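Local coordinates for protein lantibiotic dehydratase (Microbispora corallina, PDB 5EHK) that probably dehydrates serine and threonine residues of a lantibiotic precursor peptide, in a tRNA-dependent step on the way to the antibiotic NAI-107, at residues 352-355 with 356-360; 392-395 with 396-399; 750-753 with 754-758. All coordinates share one frame; numbering follows the deposited sequence.

The three contacts illustrate one theme, the end of a helix, in three settings. Contacts 1 and 3 lie mostly within the last turns of helices 346-359 and 743-755, while contact 2 joins the end of helix 380-395 to the loop that follows it. None touches another, the nearest atoms of contacts 2 and 3 being about 21 Å apart. Contact 2 is buried, and its centre lies about 19 Å from the centre of the chain; the centres of the partly buried contacts 1 and 3 lie about 40 and 33 Å from it, and both carry arginines on their exposed sides. Contacts 1 and 2 share a hydroxyl-to-carbonyl bond, whereas contact 3 pairs its hydroxyl with a carboxylate.

Contact 1 of 3, residues 352-355 with 356-360; sequences LIQS and TRRVH
Thr356 reaches back along helix 346-359 with both branches of its side chain. Its OG1 sits between the backbone N and the carbonyl carbon (chi1 71°), a rotamer that brings the hydroxyl to the main chain of the preceding turn, where it donates to Ile353 O at 2.5 Å. The donor lies in the carbonyl plane, on a lone pair, and the same oxygen also accepts from Arg357 N at 2.9 Å. The methyl, beside the backbone N, reaches Leu352 instead: Thr356 CG2 is 4.2 Å from Leu352 CD1, the two side chains meeting at a slant. Between the same two residues the backbone bond from Thr356 N to Leu352 O, 3.1 Å long, is nearly straight.

One residue further along, Ile353 CG2 lies 3.9 Å from Arg357 CD, an aliphatic touch that uses the methylenes of the arginine. Arg358 behaves differently. Its chain bends at chi3 (-78°) and folds the guanidinium back, one face over Ser355 CA, with NH2 3.6 Å from Ser355 CB. The charged end is then taken up by Glu329 of helix 318-339, which also packs against Ser355. Trp176 NE1 bonds to the carbonyl oxygens of Thr356 and His360, where the helix ends.

A hydroxyl bonded to the carbonyl three residues earlier is a common way for serine and threonine to satisfy themselves inside a helix. Here it serves a buried residue, and the same rotamer sets the methyl toward Leu352; the Arg357 guanidinium leads away, whereas that of Arg358 is tied to Glu329.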
# COMPACT_ATOMS: atom_id res chain seq x y z
N LEU A 352 10.98 -47.89 -26.18
CA LEU A 352 11.40 -47.29 -24.93
C LEU A 352 10.19 -47.06 -24.04
O LEU A 352 10.23 -47.31 -22.84
CB LEU A 352 12.16 -45.99 -25.19
CG LEU A 352 12.79 -45.18 -24.06
CD1 LEU A 352 13.46 -46.07 -23.02
CD2 LEU A 352 13.81 -44.22 -24.64
N ILE A 353 9.09 -46.61 -24.64
CA ILE A 353 7.88 -46.27 -23.88
C ILE A 353 7.31 -47.43 -23.07
O ILE A 353 7.18 -47.33 -21.85
CB ILE A 353 6.76 -45.70 -24.78
CG1 ILE A 353 7.18 -44.36 -25.38
CG2 ILE A 353 5.46 -45.54 -23.99
CD1 ILE A 353 7.38 -43.31 -24.35
N GLN A 354 6.96 -48.53 -23.72
CA GLN A 354 6.30 -49.62 -22.99
C GLN A 354 7.27 -50.24 -21.98
O GLN A 354 6.85 -50.79 -20.96
CB GLN A 354 5.66 -50.67 -23.93
CG GLN A 354 6.49 -51.93 -24.18
CD GLN A 354 7.79 -51.66 -24.93
OE1 GLN A 354 7.97 -50.57 -25.48
NE2 GLN A 354 8.70 -52.63 -24.93
N SER A 355 8.57 -50.15 -22.26
CA SER A 355 9.60 -50.61 -21.32
C SER A 355 9.49 -49.87 -19.99
O SER A 355 9.41 -50.47 -18.92
CB SER A 355 11.00 -50.44 -21.94
OG SER A 355 12.01 -50.95 -21.08
N THR A 356 9.48 -48.54 -20.07
CA THR A 356 9.21 -47.69 -18.92
C THR A 356 7.84 -47.97 -18.31
O THR A 356 7.66 -47.83 -17.11
CB THR A 356 9.30 -46.18 -19.28
OG1 THR A 356 8.18 -45.80 -20.10
CG2 THR A 356 10.61 -45.86 -20.01
N ARG A 357 6.88 -48.35 -19.14
CA ARG A 357 5.53 -48.66 -18.67
C ARG A 357 5.50 -49.93 -17.84
O ARG A 357 4.59 -50.13 -17.02
CB ARG A 357 4.54 -48.78 -19.85
CG ARG A 357 4.25 -47.48 -20.57
CD ARG A 357 3.14 -47.64 -21.59
NE ARG A 357 1.88 -48.03 -20.96
CZ ARG A 357 1.02 -47.19 -20.39
NH1 ARG A 357 1.27 -45.88 -20.38
NH2 ARG A 357 -0.10 -47.64 -19.85
N ARG A 358 6.47 -50.81 -18.08
CA ARG A 358 6.58 -52.04 -17.30
C ARG A 358 6.95 -51.68 -15.86
O ARG A 358 6.32 -52.15 -14.91
CB ARG A 358 7.61 -52.99 -17.92
CG ARG A 358 6.97 -54.19 -18.63
CD ARG A 358 7.99 -54.99 -19.42
NE ARG A 358 8.33 -54.36 -20.69
CZ ARG A 358 9.55 -54.36 -21.22
NH1 ARG A 358 10.55 -54.96 -20.57
NH2 ARG A 358 9.78 -53.76 -22.38
N VAL A 359 7.96 -50.83 -15.74
CA VAL A 359 8.38 -50.29 -14.46
C VAL A 359 7.22 -49.59 -13.79
O VAL A 359 6.92 -49.85 -12.63
CB VAL A 359 9.49 -49.25 -14.67
CG1 VAL A 359 9.70 -48.43 -13.41
CG2 VAL A 359 10.77 -49.94 -15.11
N HIS A 360 6.54 -48.73 -14.54
CA HIS A 360 5.38 -47.99 -14.06
C HIS A 360 4.80 -47.17 -15.20
O HIS A 360 5.52 -46.41 -15.86
CB HIS A 360 5.77 -47.04 -12.91
CG HIS A 360 4.64 -46.17 -12.44
ND1 HIS A 360 3.44 -46.68 -12.00
CD2 HIS A 360 4.53 -44.82 -12.38
CE1 HIS A 360 2.64 -45.68 -11.66
NE2 HIS A 360 3.27 -44.54 -11.89

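Contact 2 of 3, residues 392-395 with 396-399; sequences ALWR and LSPP
Ala392 meets Leu396 where helix 380-395 runs out: Leu396 N donates to Ala392 O at 3.1 Å. The leucine side chain lies beside this same oxygen, with Leu396 CG 3.1 Å from Ala392 O. With CG beside its own backbone N (chi1 -71°), Leu396 keeps its branches close to the last helical turn instead of following the departing chain, and it packs on Ile484 and Leu487 of helix 481-487.

Leu393 contributes mainly backbone. Its carbonyl oxygen comes within 3.3 Å of Ser397 N, but the angle is too poor for a bond.

Trp394 carries the polar core of the contact. Its carbonyl oxygen takes two donors from one residue, Ser397 OG at 2.6 Å and Ser397 N at 3.1 Å. The hydroxyl approaches in the carbonyl plane, whereas the amide comes from well above it, 66° out. Ser397 OG stands between the backbone N and the carbonyl carbon (chi1 67°), which turns the hydroxyl back beside the amide of its own residue. The indole stays out of this exchange; it packs against Ala492, Leu497 and Pro498, and its NE1 donates a hydrogen bond to Arg661 O.

Arg395 points its side chain elsewhere, bending at chi3 to a salt bridge with Glu481, while its backbone and that of Leu396 form the middle of a type I turn from Trp394 to Ser397.

Four residues beyond Trp394, where a helical donor would stand, is Pro398, whose N has no hydrogen to give. The two bonds from Ser397 therefore imply that this buried helix-end oxygen is satisfied by the turn amide and the serine hydroxyl, before the chain continues into Pro398 and Pro399.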
# COMPACT_ATOMS: atom_id res chain seq x y z
N ALA A 392 23.78 -0.77 -22.09
CA ALA A 392 22.67 0.16 -22.18
C ALA A 392 21.56 -0.23 -21.21
O ALA A 392 21.06 0.61 -20.45
CB ALA A 392 22.14 0.19 -23.60
N LEU A 393 21.17 -1.50 -21.27
CA LEU A 393 20.19 -2.08 -20.36
C LEU A 393 20.61 -1.91 -18.92
O LEU A 393 19.78 -1.72 -18.04
CB LEU A 393 19.98 -3.56 -20.64
CG LEU A 393 19.18 -3.83 -21.91
CD1 LEU A 393 18.86 -5.31 -21.99
CD2 LEU A 393 17.91 -2.99 -21.99
N TRP A 394 21.90 -2.02 -18.65
CA TRP A 394 22.34 -1.86 -17.28
C TRP A 394 22.18 -0.41 -16.85
O TRP A 394 21.69 -0.15 -15.77
CB TRP A 394 23.78 -2.34 -17.07
CG TRP A 394 24.24 -2.24 -15.65
CD1 TRP A 394 23.88 -3.04 -14.61
CD2 TRP A 394 25.18 -1.29 -15.11
NE1 TRP A 394 24.52 -2.64 -13.46
CE2 TRP A 394 25.32 -1.57 -13.75
CE3 TRP A 394 25.90 -0.24 -15.66
CZ2 TRP A 394 26.16 -0.84 -12.93
CZ3 TRP A 394 26.73 0.49 -14.84
CH2 TRP A 394 26.85 0.19 -13.50
N ARG A 395 22.57 0.53 -17.70
CA ARG A 395 22.53 1.92 -17.28
C ARG A 395 21.09 2.37 -17.04
O ARG A 395 20.86 3.29 -16.25
CB ARG A 395 23.22 2.84 -18.29
CG ARG A 395 24.72 2.63 -18.45
CD ARG A 395 25.24 3.46 -19.63
NE ARG A 395 25.09 4.90 -19.42
CZ ARG A 395 24.94 5.79 -20.40
NH1 ARG A 395 24.89 5.38 -21.67
NH2 ARG A 395 24.82 7.08 -20.12
N LEU A 396 20.17 1.71 -17.73
CA LEU A 396 18.73 2.01 -17.74
C LEU A 396 17.94 1.26 -16.67
O LEU A 396 16.72 1.38 -16.57
CB LEU A 396 18.15 1.62 -19.10
CG LEU A 396 18.56 2.51 -20.27
CD1 LEU A 396 17.91 2.04 -21.55
CD2 LEU A 396 18.25 3.97 -19.98
N SER A 397 18.65 0.46 -15.89
CA SER A 397 18.05 -0.39 -14.87
C SER A 397 17.63 0.43 -13.64
O SER A 397 18.04 1.59 -13.48
CB SER A 397 19.05 -1.48 -14.49
OG SER A 397 20.18 -0.92 -13.85
N PRO A 398 16.76 -0.14 -12.79
CA PRO A 398 16.35 0.52 -11.53
C PRO A 398 17.52 0.83 -10.56
O PRO A 398 18.47 0.05 -10.45
CB PRO A 398 15.40 -0.49 -10.89
CG PRO A 398 14.90 -1.36 -12.06
CD PRO A 398 16.04 -1.41 -13.03
N PRO A 399 17.45 1.96 -9.85
CA PRO A 399 18.52 2.39 -8.93
C PRO A 399 18.45 1.63 -7.60
O PRO A 399 18.12 2.17 -6.55
CB PRO A 399 18.23 3.88 -8.74
CG PRO A 399 16.76 3.97 -8.89
CD PRO A 399 16.36 2.94 -9.92

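Contact 3 of 3, residues 750-753 with 754-758; sequences RDEL and RRTPE
Glu752 is gripped by both Arg755 and Thr756, three and four residues further along, and this is the tight half of the contact. Glu752 OE2 lies 2.7 Å from Arg755 NH1 in a salt bridge, set at the edge of the guanidinium and in its plane, although the carboxylate itself is turned 66° against that group. The same oxygen accepts from Thr756 OG1 at 3.0 Å, and this donor approaches from above the carboxylate plane. A bend at chi2 (69°) brings the glutamate's end round to these partners, while Arg755 comes alongside with its chain extended from CG to NE. Thr756 N closes the turn with a 2.7 Å bond to Glu752 O.

Leu753, also buried, sends CD1 to within 3.7 Å of Thr756 O, where the chain leaves the helix.

The solvent side is looser. Arg754 is exposed, and beyond the backbone bond from its N to Arg750 O, 3.0 Å long, its side chain meets Arg750 through its methylenes: Arg754 CD is 4.4 Å from Arg750 CG. Asp751 OD1 and Arg754 NH1, 5.1 Å apart, are not in contact, so any attraction would be weak, and Asp751 has its closer partner in Arg131.

Helix 743-755 thus ends with its acidic residues facing helix 119-138, whose Arg131 forms salt bridges with both Asp751 and Glu752, giving the carboxylate of Glu752 a second cation. Leu753 packs instead on Met694 and Leu697, in the loop that follows strand 685-693, and the chain continues through Pro757 into strand 760-763.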
# COMPACT_ATOMS: atom_id res chain seq x y z
N ARG A 750 -7.08 -16.89 -34.43
CA ARG A 750 -8.37 -16.65 -33.80
C ARG A 750 -8.52 -17.55 -32.58
O ARG A 750 -8.93 -17.09 -31.51
CB ARG A 750 -9.51 -16.87 -34.78
CG ARG A 750 -10.90 -16.53 -34.24
CD ARG A 750 -11.94 -16.74 -35.33
NE ARG A 750 -13.31 -16.45 -34.92
CZ ARG A 750 -14.33 -16.46 -35.76
NH1 ARG A 750 -14.14 -16.76 -37.04
NH2 ARG A 750 -15.56 -16.19 -35.33
N ASP A 751 -8.20 -18.83 -32.75
CA ASP A 751 -8.29 -19.79 -31.66
C ASP A 751 -7.35 -19.40 -30.54
O ASP A 751 -7.70 -19.49 -29.36
CB ASP A 751 -7.93 -21.18 -32.17
CG ASP A 751 -8.29 -22.28 -31.19
OD1 ASP A 751 -9.28 -22.12 -30.44
OD2 ASP A 751 -7.57 -23.31 -31.16
N GLU A 752 -6.15 -18.97 -30.92
CA GLU A 752 -5.14 -18.59 -29.94
C GLU A 752 -5.55 -17.35 -29.15
O GLU A 752 -5.19 -17.21 -27.98
CB GLU A 752 -3.77 -18.39 -30.61
CG GLU A 752 -2.63 -18.16 -29.64
CD GLU A 752 -2.28 -19.40 -28.81
OE1 GLU A 752 -2.31 -20.53 -29.34
OE2 GLU A 752 -1.98 -19.23 -27.61
N LEU A 753 -6.28 -16.44 -29.80
CA LEU A 753 -6.74 -15.23 -29.13
C LEU A 753 -7.92 -15.47 -28.19
O LEU A 753 -7.98 -14.91 -27.10
CB LEU A 753 -7.06 -14.13 -30.14
CG LEU A 753 -7.44 -12.77 -29.53
CD1 LEU A 753 -6.49 -12.40 -28.40
CD2 LEU A 753 -7.45 -11.69 -30.59
N ARG A 754 -8.85 -16.32 -28.61
CA ARG A 754 -9.96 -16.70 -27.74
C ARG A 754 -9.37 -17.33 -26.50
O ARG A 754 -9.84 -17.11 -25.38
CB ARG A 754 -10.88 -17.70 -28.45
CG ARG A 754 -11.54 -17.18 -29.73
CD ARG A 754 -12.30 -18.29 -30.47
NE ARG A 754 -13.39 -18.84 -29.67
CZ ARG A 754 -14.17 -19.85 -30.04
NH1 ARG A 754 -13.98 -20.44 -31.22
NH2 ARG A 754 -15.13 -20.29 -29.24
N ARG A 755 -8.32 -18.11 -26.72
CA ARG A 755 -7.65 -18.87 -25.68
C ARG A 755 -6.72 -18.01 -24.80
O ARG A 755 -6.70 -18.17 -23.59
CB ARG A 755 -6.90 -20.04 -26.30
CG ARG A 755 -6.00 -20.78 -25.36
CD ARG A 755 -5.22 -21.87 -26.07
NE ARG A 755 -4.28 -22.50 -25.16
CZ ARG A 755 -3.03 -22.10 -24.99
NH1 ARG A 755 -2.56 -21.08 -25.69
NH2 ARG A 755 -2.24 -22.72 -24.12
N THR A 756 -5.95 -17.12 -25.41
CA THR A 756 -5.01 -16.29 -24.66
C THR A 756 -5.23 -14.80 -24.94
O THR A 756 -4.54 -14.23 -25.78
CB THR A 756 -3.55 -16.63 -25.03
OG1 THR A 756 -3.42 -18.04 -25.27
CG2 THR A 756 -2.60 -16.22 -23.92
N PRO A 757 -6.17 -14.17 -24.20
CA PRO A 757 -6.68 -12.80 -24.38
C PRO A 757 -5.64 -11.67 -24.35
O PRO A 757 -5.86 -10.65 -25.00
CB PRO A 757 -7.61 -12.63 -23.18
CG PRO A 757 -7.14 -13.61 -22.18
CD PRO A 757 -6.71 -14.80 -22.99
N GLU A 758 -4.55 -11.83 -23.61
CA GLU A 758 -3.58 -10.75 -23.53
C GLU A 758 -2.46 -10.91 -24.58
O GLU A 758 -1.38 -10.33 -24.44
CB GLU A 758 -3.00 -10.65 -22.11
CG GLU A 758 -2.03 -11.77 -21.73
CD GLU A 758 -2.66 -13.15 -21.71
OE1 GLU A 758 -3.91 -13.26 -21.80
OE2 GLU A 758 -1.90 -14.14 -21.61